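Leucine--trna ligase (Agrobacterium radiobacter, PDB 5AH5) probably attaches leucine to tRNA(Leu) at the cost of ATP, as a class I aminoacyl-tRNA synthetase, and binds a zinc ion. Local coordinates at residues V35-P40 with V522-I527; E558-G563 with T603-P608. All blocks are in the same frame, centred on the assembly; numbering follows the deposited sequence.

Contact 1. Residues V35-P40 with V522-I527. With LSS (5'-O-(L-leucylsulfamoyl)adenosine), chain I.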
ATOM      1  N   VAL B  35       5.897  11.856   1.286  1.00 22.42           N
ATOM      2  CA  VAL B  35       6.242  10.453   1.194  1.00 26.83           C
ATOM      3  C   VAL B  35       5.855   9.797   2.516  1.00 25.96           C
ATOM      4  O   VAL B  35       6.224  10.280   3.532  1.00 24.65           O
ATOM      5  CB  VAL B  35       7.751  10.223   0.964  1.00 26.42           C
ATOM      6  CG1 VAL B  35       8.644  11.122   1.785  1.00 28.03           C
ATOM      7  CG2 VAL B  35       8.134   8.769   1.201  1.00 29.98           C
ATOM      8  N   LEU B  36       5.131   8.693   2.477  1.00 27.35           N
ATOM      9  CA  LEU B  36       4.908   7.930   3.700  1.00 28.42           C
ATOM     10  C   LEU B  36       4.892   6.474   3.436  1.00 26.24           C
ATOM     11  O   LEU B  36       4.868   6.060   2.282  1.00 25.96           O
ATOM     12  CB  LEU B  36       3.606   8.370   4.357  1.00 27.51           C
ATOM     13  CG  LEU B  36       2.220   7.920   3.939  1.00 28.76           C
ATOM     14  CD1 LEU B  36       1.205   8.338   4.986  1.00 31.78           C
ATOM     15  CD2 LEU B  36       1.849   8.498   2.637  1.00 29.67           C
ATOM     16  N   GLU B  37       4.880   5.726   4.525  1.00 22.76           N
ATOM     17  CA  GLU B  37       4.896   4.291   4.525  1.00 23.56           C
ATOM     18  C   GLU B  37       3.730   3.831   5.401  1.00 25.22           C
ATOM     19  O   GLU B  37       3.197   4.604   6.237  1.00 25.08           O
ATOM     20  CB  GLU B  37       6.132   3.778   5.215  1.00 28.04           C
ATOM     21  CG  GLU B  37       7.476   4.212   4.674  1.00 29.50           C
ATOM     22  CD  GLU B  37       8.099   5.305   5.472  1.00 32.31           C
ATOM     23  OE1 GLU B  37       7.832   5.375   6.697  1.00 33.96           O
ATOM     24  OE2 GLU B  37       8.906   6.093   4.876  1.00 32.81           O
ATOM     25  N   MET B  38       3.349   2.575   5.226  1.00 24.78           N
ATOM     26  CA  MET B  38       2.241   2.015   6.013  1.00 26.09           C
ATOM     27  C   MET B  38       2.620   1.919   7.470  1.00 22.11           C
ATOM     28  O   MET B  38       3.543   1.172   7.859  1.00 23.60           O
ATOM     29  CB  MET B  38       1.751   0.690   5.451  1.00 26.84           C
ATOM     30  CG  MET B  38       1.005   0.839   4.164  1.00 25.15           C
ATOM     31  SD  MET B  38       0.495  -0.794   3.630  1.00 28.50           S
ATOM     32  CE  MET B  38       0.054  -0.505   1.950  1.00 29.97           C
ATOM     33  N   PHE B  39       1.963   2.773   8.280  1.00 21.99           N
ATOM     34  CA  PHE B  39       2.260   2.862   9.740  1.00 21.49           C
ATOM     35  C   PHE B  39       2.011   1.536  10.473  1.00 18.34           C
ATOM     36  O   PHE B  39       1.202   0.757  10.042  1.00 17.90           O
ATOM     37  CB  PHE B  39       1.629   4.128  10.378  1.00 24.14           C
ATOM     38  CG  PHE B  39       0.126   4.080  10.680  1.00 26.09           C
ATOM     39  CD1 PHE B  39      -0.786   3.390   9.896  1.00 25.47           C
ATOM     40  CD2 PHE B  39      -0.390   4.886  11.703  1.00 24.55           C
ATOM     41  CE1 PHE B  39      -2.126   3.441  10.182  1.00 25.78           C
ATOM     42  CE2 PHE B  39      -1.744   4.922  11.976  1.00 23.41           C
ATOM     43  CZ  PHE B  39      -2.619   4.240  11.211  1.00 22.99           C
ATOM     44  N   PRO B  40       2.858   1.178  11.416  1.00 17.23           N
ATOM     45  CA  PRO B  40       2.812  -0.133  11.970  1.00 21.73           C
ATOM     46  C   PRO B  40       1.751  -0.361  13.098  1.00 25.06           C
ATOM     47  O   PRO B  40       1.445   0.555  13.843  1.00 24.27           O
ATOM     48  CB  PRO B  40       4.164  -0.279  12.586  1.00 21.02           C
ATOM     49  CG  PRO B  40       4.525   1.046  13.003  1.00 19.55           C
ATOM     50  CD  PRO B  40       3.925   1.966  11.990  1.00 18.33           C
ATOM     51  N   VAL B 522       4.197   9.504  -2.731  1.00 25.81           N
ATOM     52  CA  VAL B 522       4.726   8.153  -2.663  1.00 26.85           C
ATOM     53  C   VAL B 522       4.162   7.502  -1.386  1.00 26.91           C
ATOM     54  O   VAL B 522       4.218   8.100  -0.331  1.00 30.78           O
ATOM     55  CB  VAL B 522       6.246   8.204  -2.668  1.00 26.80           C
ATOM     56  CG1 VAL B 522       6.845   6.875  -2.360  1.00 27.41           C
ATOM     57  CG2 VAL B 522       6.786   8.740  -4.050  1.00 31.07           C
ATOM     58  N   TYR B 523       3.589   6.312  -1.538  1.00 27.92           N
ATOM     59  CA  TYR B 523       3.153   5.446  -0.446  1.00 28.48           C
ATOM     60  C   TYR B 523       3.788   4.065  -0.565  1.00 25.60           C
ATOM     61  O   TYR B 523       3.650   3.413  -1.584  1.00 30.78           O
ATOM     62  CB  TYR B 523       1.664   5.275  -0.510  1.00 26.92           C
ATOM     63  CG  TYR B 523       1.021   4.748   0.773  1.00 26.25           C
ATOM     64  CD1 TYR B 523       1.492   5.102   2.042  1.00 25.40           C
ATOM     65  CD2 TYR B 523      -0.138   4.022   0.718  1.00 28.03           C
ATOM     66  CE1 TYR B 523       0.818   4.704   3.238  1.00 25.30           C
ATOM     67  CE2 TYR B 523      -0.785   3.582   1.897  1.00 27.67           C
ATOM     68  CZ  TYR B 523      -0.292   3.949   3.159  1.00 26.65           C
ATOM     69  OH  TYR B 523      -0.962   3.561   4.343  1.00 28.21           O
ATOM     70  N   ILE B 524       4.488   3.653   0.460  1.00 24.65           N
ATOM     71  CA  ILE B 524       5.253   2.412   0.475  1.00 23.27           C
ATOM     72  C   ILE B 524       4.659   1.442   1.486  1.00 24.89           C
ATOM     73  O   ILE B 524       4.709   1.725   2.673  1.00 24.68           O
ATOM     74  CB  ILE B 524       6.690   2.681   0.926  1.00 23.11           C
ATOM     75  CG1 ILE B 524       7.275   3.943   0.179  1.00 23.92           C
ATOM     76  CG2 ILE B 524       7.561   1.466   0.647  1.00 25.19           C
ATOM     77  CD1 ILE B 524       8.553   4.478   0.771  1.00 21.86           C
ATOM     78  N   GLY B 525       4.148   0.305   1.030  1.00 23.43           N
ATOM     79  CA  GLY B 525       3.761  -0.763   1.935  1.00 26.67           C
ATOM     80  C   GLY B 525       3.334  -2.045   1.253  1.00 28.37           C
ATOM     81  O   GLY B 525       3.273  -2.123   0.038  1.00 28.17           O
ATOM     82  N   GLY B 526       3.016  -3.038   2.054  1.00 27.16           N
ATOM     83  CA  GLY B 526       2.837  -4.400   1.580  1.00 25.35           C
ATOM     84  C   GLY B 526       1.564  -4.614   0.794  1.00 26.69           C
ATOM     85  O   GLY B 526       0.540  -3.965   1.012  1.00 26.86           O
ATOM     86  N   ILE B 527       1.660  -5.550  -0.142  1.00 29.21           N
ATOM     87  CA  ILE B 527       0.589  -5.920  -1.019  1.00 30.22           C
ATOM     88  C   ILE B 527      -0.483  -6.674  -0.276  1.00 26.07           C
ATOM     89  O   ILE B 527      -1.632  -6.747  -0.742  1.00 25.62           O
ATOM     90  CB  ILE B 527       1.127  -6.800  -2.214  1.00 30.87           C
ATOM     91  CG1 ILE B 527       0.065  -6.908  -3.304  1.00 34.67           C
ATOM     92  CG2 ILE B 527       1.544  -8.204  -1.757  1.00 29.23           C
ATOM     93  CD1 ILE B 527       0.636  -7.173  -4.681  1.00 40.90           C
TER
HETATM   94  C1  LSS I1818       0.141  -2.779   9.171  1.00 26.69           C
HETATM   95  N1  LSS I1818       8.787  -7.756   5.133  1.00 26.41           N
HETATM   96  O1  LSS I1818       0.114  -3.588   8.270  1.00 28.41           O
HETATM   97  S1  LSS I1818       2.173  -3.773  10.149  1.00 26.30           S
HETATM   98  C2  LSS I1818       8.464  -6.635   4.492  1.00 29.83           C
HETATM   99  N2  LSS I1818       1.061  -2.777  10.119  1.00 25.39           N
HETATM  100  O2  LSS I1818       3.910  -4.743   4.750  1.00 28.72           O
HETATM  101  N3  LSS I1818       7.559  -5.751   4.967  1.00 30.16           N
HETATM  102  O3  LSS I1818       3.747  -1.993   4.879  1.00 27.32           O
HETATM  103  C4  LSS I1818       6.961  -6.017   6.153  1.00 29.75           C
HETATM  104  N4  LSS I1818      -0.986  -1.038  10.565  1.00 23.97           N
HETATM  105  O4  LSS I1818       5.520  -3.083   7.438  1.00 25.84           O
HETATM  106  C5  LSS I1818       7.193  -7.213   6.821  1.00 30.17           C
HETATM  107  O5  LSS I1818       3.064  -3.550   8.843  1.00 29.97           O
HETATM  108  C6  LSS I1818       8.106  -8.104   6.282  1.00 31.26           C
HETATM  109  N6  LSS I1818       8.383  -9.246   6.963  1.00 27.78           N
HETATM  110  C7  LSS I1818      -2.020   0.260   7.931  1.00 20.27           C
HETATM  111  N7  LSS I1818       6.419  -7.222   7.936  1.00 32.34           N
HETATM  112  C8  LSS I1818       5.674  -6.082   7.939  1.00 30.58           C
HETATM  113  C9  LSS I1818      -0.901  -0.775   8.071  1.00 22.91           C
HETATM  114  N9  LSS I1818       6.039  -5.343   6.859  1.00 30.27           N
HETATM  115  CA  LSS I1818      -0.949  -1.751   9.261  1.00 26.07           C
HETATM  116  C10 LSS I1818      -3.324  -0.465   7.564  1.00 24.17           C
HETATM  117  C11 LSS I1818      -1.560   1.339   6.886  1.00 20.24           C
HETATM  118  O1A LSS I1818       1.872  -5.211  10.120  1.00 25.13           O
HETATM  119  C21 LSS I1818       5.488  -4.075   6.425  1.00 25.88           C
HETATM  120  C22 LSS I1818       4.058  -4.190   6.027  1.00 26.36           C
HETATM  121  C23 LSS I1818       3.564  -2.744   6.111  1.00 27.04           C
HETATM  122  C24 LSS I1818       4.415  -2.221   7.250  1.00 25.13           C
HETATM  123  C25 LSS I1818       3.705  -2.301   8.602  1.00 27.58           C
HETATM  124  O2A LSS I1818       3.111  -3.512  11.220  1.00 20.07           O
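Tyr523 meets Leu36 and Met38 with different parts of its ring, and these three side chains form the apolar centre. The CG of Leu36, placed between the backbone N and the carbonyl carbon (chi1 80°), lies 3.5 Å from Tyr523 CD1, and CD2 touches the same ring carbon. Met38 crosses the tyrosine at about a right angle, with its CG 3.5 Å from Tyr523 CZ. Its sulfur makes an oblique Met-aromatic contact, SD standing 5.4 Å from the centroid of the Tyr523 ring. A flexible, extended methionine suits this place, because it reaches on past Gly525, whose bare CA sits 3.7 Å from Met38 SD, until CE approaches the Gly526 carbonyl. On the other face of the sheet Val35 packs on Val522, and Glu37 runs beside Ile524, pointing the same way; its buried carboxylate is held by His73 and Tyr117.

Three parallel-strand hydrogen bonds join the backbones. Leu36 is gripped through both its N and its O, by Val522 O and Ile524 N, and Met38 N donates to Ile524 O at 3.0 Å.

Toward the C-terminal ends of the strands the contact becomes polar and reaches the ligand. Tyr523 OH, hydrogen-bonded to Tyr496 and His533, touches C11 of the leucyl side chain, which meets the edge of the Phe39 ring. Phe39 O accepts a hydrogen bond from the leucyl amino group, N4, at 2.9 Å, while Gly526 N donates to the ribose hydroxyl O3 at 3.1 Å. Strands of a parallel sheet whose C-terminal ends and following loops hold an aminoacyl-adenylate analogue are the signature of the Rossmann-like catalytic domain of class I synthetases; Pro40 opens the predicted HIGH region.

Contact 2. Residues E558-G563 with T603-P608. With LSS (5'-O-(L-leucylsulfamoyl)adenosine), chain I; nucleotides of chain D.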
ATOM      1  N   GLU B 558       1.594   7.403  -6.314  1.00 27.91           N
ATOM      2  CA  GLU B 558       2.462   6.271  -6.581  1.00 36.09           C
ATOM      3  C   GLU B 558       2.475   5.320  -5.337  1.00 32.85           C
ATOM      4  O   GLU B 558       2.685   5.787  -4.254  1.00 31.79           O
ATOM      5  CB  GLU B 558       3.847   6.832  -6.858  1.00 39.77           C
ATOM      6  CG  GLU B 558       4.792   5.929  -7.600  1.00 62.23           C
ATOM      7  CD  GLU B 558       4.703   6.003  -9.118  1.00 62.80           C
ATOM      8  OE1 GLU B 558       4.658   7.147  -9.630  1.00 62.75           O
ATOM      9  OE2 GLU B 558       4.722   4.910  -9.764  1.00 57.90           O
ATOM     10  N   LEU B 559       2.150   4.040  -5.536  1.00 28.97           N
ATOM     11  CA  LEU B 559       2.238   2.968  -4.561  1.00 28.30           C
ATOM     12  C   LEU B 559       3.374   2.017  -4.908  1.00 29.93           C
ATOM     13  O   LEU B 559       3.400   1.454  -5.955  1.00 35.23           O
ATOM     14  CB  LEU B 559       0.932   2.175  -4.521  1.00 26.81           C
ATOM     15  CG  LEU B 559       0.897   0.878  -3.763  1.00 27.80           C
ATOM     16  CD1 LEU B 559       0.884   1.208  -2.261  1.00 33.08           C
ATOM     17  CD2 LEU B 559      -0.363   0.084  -4.038  1.00 30.24           C
ATOM     18  N   TYR B 560       4.267   1.811  -3.967  1.00 29.28           N
ATOM     19  CA  TYR B 560       5.300   0.845  -4.056  1.00 27.72           C
ATOM     20  C   TYR B 560       5.123  -0.230  -2.961  1.00 30.77           C
ATOM     21  O   TYR B 560       5.015   0.077  -1.756  1.00 28.19           O
ATOM     22  CB  TYR B 560       6.592   1.573  -3.829  1.00 28.89           C
ATOM     23  CG  TYR B 560       6.969   2.502  -4.986  1.00 30.62           C
ATOM     24  CD1 TYR B 560       7.473   1.994  -6.205  1.00 31.03           C
ATOM     25  CD2 TYR B 560       6.793   3.857  -4.879  1.00 33.04           C
ATOM     26  CE1 TYR B 560       7.823   2.847  -7.249  1.00 29.09           C
ATOM     27  CE2 TYR B 560       7.114   4.726  -5.922  1.00 33.57           C
ATOM     28  CZ  TYR B 560       7.660   4.221  -7.093  1.00 36.02           C
ATOM     29  OH  TYR B 560       7.996   5.113  -8.085  1.00 37.85           O
ATOM     30  N   ASN B 561       5.148  -1.483  -3.373  1.00 25.51           N
ATOM     31  CA  ASN B 561       5.019  -2.626  -2.494  1.00 25.60           C
ATOM     32  C   ASN B 561       6.358  -3.292  -2.196  1.00 27.51           C
ATOM     33  O   ASN B 561       6.816  -4.112  -3.011  1.00 33.81           O
ATOM     34  CB  ASN B 561       4.101  -3.681  -3.145  1.00 27.48           C
ATOM     35  CG  ASN B 561       2.692  -3.210  -3.368  1.00 29.10           C
ATOM     36  OD1 ASN B 561       2.161  -3.444  -4.415  1.00 33.09           O
ATOM     37  ND2 ASN B 561       2.044  -2.622  -2.362  1.00 34.59           N
ATOM     38  N   GLN B 562       7.031  -2.932  -1.102  1.00 25.11           N
ATOM     39  CA  GLN B 562       8.263  -3.608  -0.732  1.00 26.55           C
ATOM     40  C   GLN B 562       8.054  -5.135  -0.622  1.00 29.16           C
ATOM     41  O   GLN B 562       7.001  -5.614  -0.170  1.00 27.57           O
ATOM     42  CB  GLN B 562       8.944  -3.065   0.523  1.00 25.70           C
ATOM     43  CG  GLN B 562       8.399  -3.588   1.902  1.00 27.84           C
ATOM     44  CD  GLN B 562       6.961  -3.269   2.117  1.00 27.04           C
ATOM     45  OE1 GLN B 562       6.406  -2.417   1.435  1.00 25.68           O
ATOM     46  NE2 GLN B 562       6.324  -3.964   3.073  1.00 29.54           N
ATOM     47  N   GLY B 563       9.091  -5.874  -1.001  1.00 33.08           N
ATOM     48  CA  GLY B 563       9.112  -7.315  -0.819  1.00 32.72           C
ATOM     49  C   GLY B 563       9.187  -7.762   0.628  1.00 30.33           C
ATOM     50  O   GLY B 563       9.744  -7.058   1.503  1.00 28.76           O
ATOM     51  N   THR B 603      18.418  -6.763  -3.392  1.00 29.05           N
ATOM     52  CA  THR B 603      17.637  -7.198  -4.539  1.00 25.24           C
ATOM     53  C   THR B 603      16.768  -6.074  -4.913  1.00 25.56           C
ATOM     54  O   THR B 603      16.933  -4.984  -4.420  1.00 29.79           O
ATOM     55  CB  THR B 603      16.823  -8.485  -4.246  1.00 31.10           C
ATOM     56  OG1 THR B 603      16.157  -8.916  -5.425  1.00 27.73           O
ATOM     57  CG2 THR B 603      15.730  -8.275  -3.118  1.00 28.54           C
ATOM     58  N   THR B 604      15.867  -6.310  -5.844  1.00 28.52           N
ATOM     59  CA  THR B 604      14.921  -5.318  -6.284  1.00 27.84           C
ATOM     60  C   THR B 604      13.977  -4.977  -5.083  1.00 28.57           C
ATOM     61  O   THR B 604      13.642  -5.874  -4.298  1.00 28.98           O
ATOM     62  CB  THR B 604      14.120  -5.938  -7.411  1.00 31.52           C
ATOM     63  OG1 THR B 604      15.034  -6.619  -8.296  1.00 38.38           O
ATOM     64  CG2 THR B 604      13.310  -4.869  -8.210  1.00 31.54           C
ATOM     65  N   TYR B 605      13.494  -3.729  -5.016  1.00 25.89           N
ATOM     66  CA  TYR B 605      12.694  -3.252  -3.902  1.00 27.29           C
ATOM     67  C   TYR B 605      11.476  -4.143  -3.644  1.00 31.04           C
ATOM     68  O   TYR B 605      11.083  -4.357  -2.496  1.00 32.64           O
ATOM     69  CB  TYR B 605      12.263  -1.778  -4.075  1.00 25.06           C
ATOM     70  CG  TYR B 605      11.102  -1.629  -4.968  1.00 26.93           C
ATOM     71  CD1 TYR B 605      11.270  -1.467  -6.344  1.00 29.69           C
ATOM     72  CD2 TYR B 605       9.829  -1.630  -4.488  1.00 29.80           C
ATOM     73  CE1 TYR B 605      10.165  -1.311  -7.188  1.00 28.56           C
ATOM     74  CE2 TYR B 605       8.729  -1.500  -5.338  1.00 28.80           C
ATOM     75  CZ  TYR B 605       8.911  -1.369  -6.681  1.00 28.74           C
ATOM     76  OH  TYR B 605       7.802  -1.247  -7.511  1.00 36.50           O
ATOM     77  N   ASN B 606      10.852  -4.628  -4.712  1.00 31.45           N
ATOM     78  CA  ASN B 606       9.657  -5.425  -4.606  1.00 28.19           C
ATOM     79  C   ASN B 606       9.873  -6.940  -4.549  1.00 30.38           C
ATOM     80  O   ASN B 606       8.893  -7.650  -4.507  1.00 32.17           O
ATOM     81  CB  ASN B 606       8.681  -5.079  -5.705  1.00 29.15           C
ATOM     82  CG  ASN B 606       9.273  -5.317  -7.116  1.00 31.48           C
ATOM     83  OD1 ASN B 606      10.399  -5.695  -7.272  1.00 31.94           O
ATOM     84  ND2 ASN B 606       8.486  -5.074  -8.104  1.00 36.01           N
ATOM     85  N   ALA B 607      11.115  -7.417  -4.430  1.00 31.47           N
ATOM     86  CA  ALA B 607      11.362  -8.839  -4.332  1.00 30.31           C
ATOM     87  C   ALA B 607      11.747  -9.266  -2.923  1.00 30.08           C
ATOM     88  O   ALA B 607      12.330  -8.467  -2.173  1.00 27.41           O
ATOM     89  CB  ALA B 607      12.476  -9.257  -5.293  1.00 29.81           C
ATOM     90  N   PRO B 608      11.551 -10.565  -2.607  1.00 29.57           N
ATOM     91  CA  PRO B 608      11.850 -11.115  -1.238  1.00 29.22           C
ATOM     92  C   PRO B 608      13.294 -11.133  -0.897  1.00 31.06           C
ATOM     93  O   PRO B 608      14.104 -11.271  -1.786  1.00 28.71           O
ATOM     94  CB  PRO B 608      11.315 -12.571  -1.277  1.00 30.18           C
ATOM     95  CG  PRO B 608      10.496 -12.679  -2.553  1.00 31.62           C
ATOM     96  CD  PRO B 608      10.778 -11.507  -3.461  1.00 29.46           C
TER
HETATM   97  C1  LSS I1818       0.141  -2.779   9.171  1.00 26.69           C
HETATM   98  N1  LSS I1818       8.787  -7.756   5.133  1.00 26.41           N
HETATM   99  O1  LSS I1818       0.114  -3.588   8.270  1.00 28.41           O
HETATM  100  S1  LSS I1818       2.173  -3.773  10.149  1.00 26.30           S
HETATM  101  C2  LSS I1818       8.464  -6.635   4.492  1.00 29.83           C
HETATM  102  N2  LSS I1818       1.061  -2.777  10.119  1.00 25.39           N
HETATM  103  O2  LSS I1818       3.910  -4.743   4.750  1.00 28.72           O
HETATM  104  N3  LSS I1818       7.559  -5.751   4.967  1.00 30.16           N
HETATM  105  O3  LSS I1818       3.747  -1.993   4.879  1.00 27.32           O
HETATM  106  C4  LSS I1818       6.961  -6.017   6.153  1.00 29.75           C
HETATM  107  N4  LSS I1818      -0.986  -1.038  10.565  1.00 23.97           N
HETATM  108  O4  LSS I1818       5.520  -3.083   7.438  1.00 25.84           O
HETATM  109  C5  LSS I1818       7.193  -7.213   6.821  1.00 30.17           C
HETATM  110  O5  LSS I1818       3.064  -3.550   8.843  1.00 29.97           O
HETATM  111  C6  LSS I1818       8.106  -8.104   6.282  1.00 31.26           C
HETATM  112  N6  LSS I1818       8.383  -9.246   6.963  1.00 27.78           N
HETATM  113  C7  LSS I1818      -2.020   0.260   7.931  1.00 20.27           C
HETATM  114  N7  LSS I1818       6.419  -7.222   7.936  1.00 32.34           N
HETATM  115  C8  LSS I1818       5.674  -6.082   7.939  1.00 30.58           C
HETATM  116  C9  LSS I1818      -0.901  -0.775   8.071  1.00 22.91           C
HETATM  117  N9  LSS I1818       6.039  -5.343   6.859  1.00 30.27           N
HETATM  118  CA  LSS I1818      -0.949  -1.751   9.261  1.00 26.07           C
HETATM  119  C10 LSS I1818      -3.324  -0.465   7.564  1.00 24.17           C
HETATM  120  C11 LSS I1818      -1.560   1.339   6.886  1.00 20.24           C
HETATM  121  O1A LSS I1818       1.872  -5.211  10.120  1.00 25.13           O
HETATM  122  C21 LSS I1818       5.488  -4.075   6.425  1.00 25.88           C
HETATM  123  C22 LSS I1818       4.058  -4.190   6.027  1.00 26.36           C
HETATM  124  C23 LSS I1818       3.564  -2.744   6.111  1.00 27.04           C
HETATM  125  C24 LSS I1818       4.415  -2.221   7.250  1.00 25.13           C
HETATM  126  C25 LSS I1818       3.705  -2.301   8.602  1.00 27.58           C
HETATM  127  O2A LSS I1818       3.111  -3.512  11.220  1.00 20.07           O
ATOM    128  P     A D  13      16.816 -12.020  -6.951  1.00 38.43           P
ATOM    129  OP1   A D  13      15.534 -11.670  -6.327  1.00 40.97           O
ATOM    130  OP2   A D  13      16.820 -13.074  -7.951  1.00 38.73           O
ATOM    131  O5'   A D  13      17.483 -10.664  -7.435  1.00 37.59           O
ATOM    132  C5'   A D  13      17.416 -10.139  -8.763  1.00 36.29           C
ATOM    133  C4'   A D  13      18.594  -9.217  -8.845  1.00 34.52           C
ATOM    134  O4'   A D  13      19.809 -10.016  -8.829  1.00 36.07           O
ATOM    135  C3'   A D  13      18.707  -8.287 -10.039  1.00 32.70           C
ATOM    136  O3'   A D  13      18.150  -7.051  -9.680  1.00 31.44           O
ATOM    137  C2'   A D  13      20.214  -8.087 -10.134  1.00 31.97           C
ATOM    138  O2'   A D  13      20.801  -7.096  -9.297  1.00 30.35           O
ATOM    139  C1'   A D  13      20.727  -9.480  -9.760  1.00 32.02           C
ATOM    140  N9    A D  13      20.852 -10.411 -10.886  1.00 30.84           N
ATOM    141  C8    A D  13      20.202 -11.590 -11.165  1.00 33.41           C
ATOM    142  N7    A D  13      20.592 -12.158 -12.285  1.00 35.48           N
ATOM    143  C5    A D  13      21.556 -11.290 -12.778  1.00 32.89           C
ATOM    144  C6    A D  13      22.374 -11.328 -13.926  1.00 32.75           C
ATOM    145  N6    A D  13      22.322 -12.292 -14.843  1.00 31.93           N
ATOM    146  N1    A D  13      23.264 -10.325 -14.094  1.00 27.15           N
ATOM    147  C2    A D  13      23.256  -9.305 -13.220  1.00 26.60           C
ATOM    148  N3    A D  13      22.535  -9.155 -12.108  1.00 25.99           N
ATOM    149  C4    A D  13      21.740 -10.220 -11.915  1.00 27.47           C
TER
HETATM  150  O   HOH W   1       6.473  -6.793  -3.442  1.00 32.67           O
HETATM  151  O   HOH W   2       5.582  -1.950  -6.177  1.00 45.61           O
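Tyr560 turns the edge of its ring toward the face of Tyr605 in an offset edge-to-face pair, with centroids 5.5 Å apart and planes at 81°. The leading atom is Tyr560 CD1, 3.7 Å from Tyr605 CZ, and the hydroxyl of Tyr605 lies at that same edge, in the plane of the Tyr560 ring. The opposite face of Tyr605 carries Asn606 CB, 3.6 Å above the ring plane and offset toward the rim. At the edge of Tyr605, in its plane, a water is hydrogen-bonded to the phenol OH at 2.7 Å and accepts from Asn561 N. Tyrosine suits this partly exposed place, since its ring packs while its hydroxyl reaches the water.

The backbones meet beside the rings. Gly563 N donates to Tyr605 O at 2.9 Å, along a lone pair and nearly straight (166°). Gly563 has no side chain, so its CA can face the incoming chain 3.7 Å from Ala607 O. A second water donates to both Asn561 O and Asn606 O, tying the strand's exit to the type I turn from Thr604 to Ala607.

Each segment also serves a different partner. A bend at chi2 (-60°) swings CD of Gln562 toward the adenylate analogue, and Gln562 NE2 donates to adenine N3 at 2.9 Å and, weakly, to the ribose hydroxyl O2, while Thr603 OG1 lies 3.0 Å from phosphate oxygen OP1 of A13 of the bound tRNA, chain D.

The contact joins the exit of strand 556-560 to the loop between helix 592-601 and strand 609-610. Helix 48-66 touches both sides, with Met56 against Gln562 and Tyr605 and Arg52 bonded to Ala607 O; Tyr560 stacks on Phe676, and Asn561 ND2 reaches back to Gly525 O beyond strand 520-524.

Overall arrangement
Contact 1 lies in the core, with every touching residue buried, whereas contact 2 is only partly buried and reaches the bound tRNA. They share one parallel sheet: strands 32-37, 520-524 and 556-560 are successive neighbours, and Tyr523 N bonds to Glu558 O between the last two. Interior position goes with regular strand pairing and apolar side chains in contact 1; at an outermost strand of the sheet, contact 2 relies on one direct backbone bond, a tyrosine pair and bridging waters. The analogue spans both, its leucyl part and ribose held by 35-40 and 522-527, its adenine and ribose by 558-563.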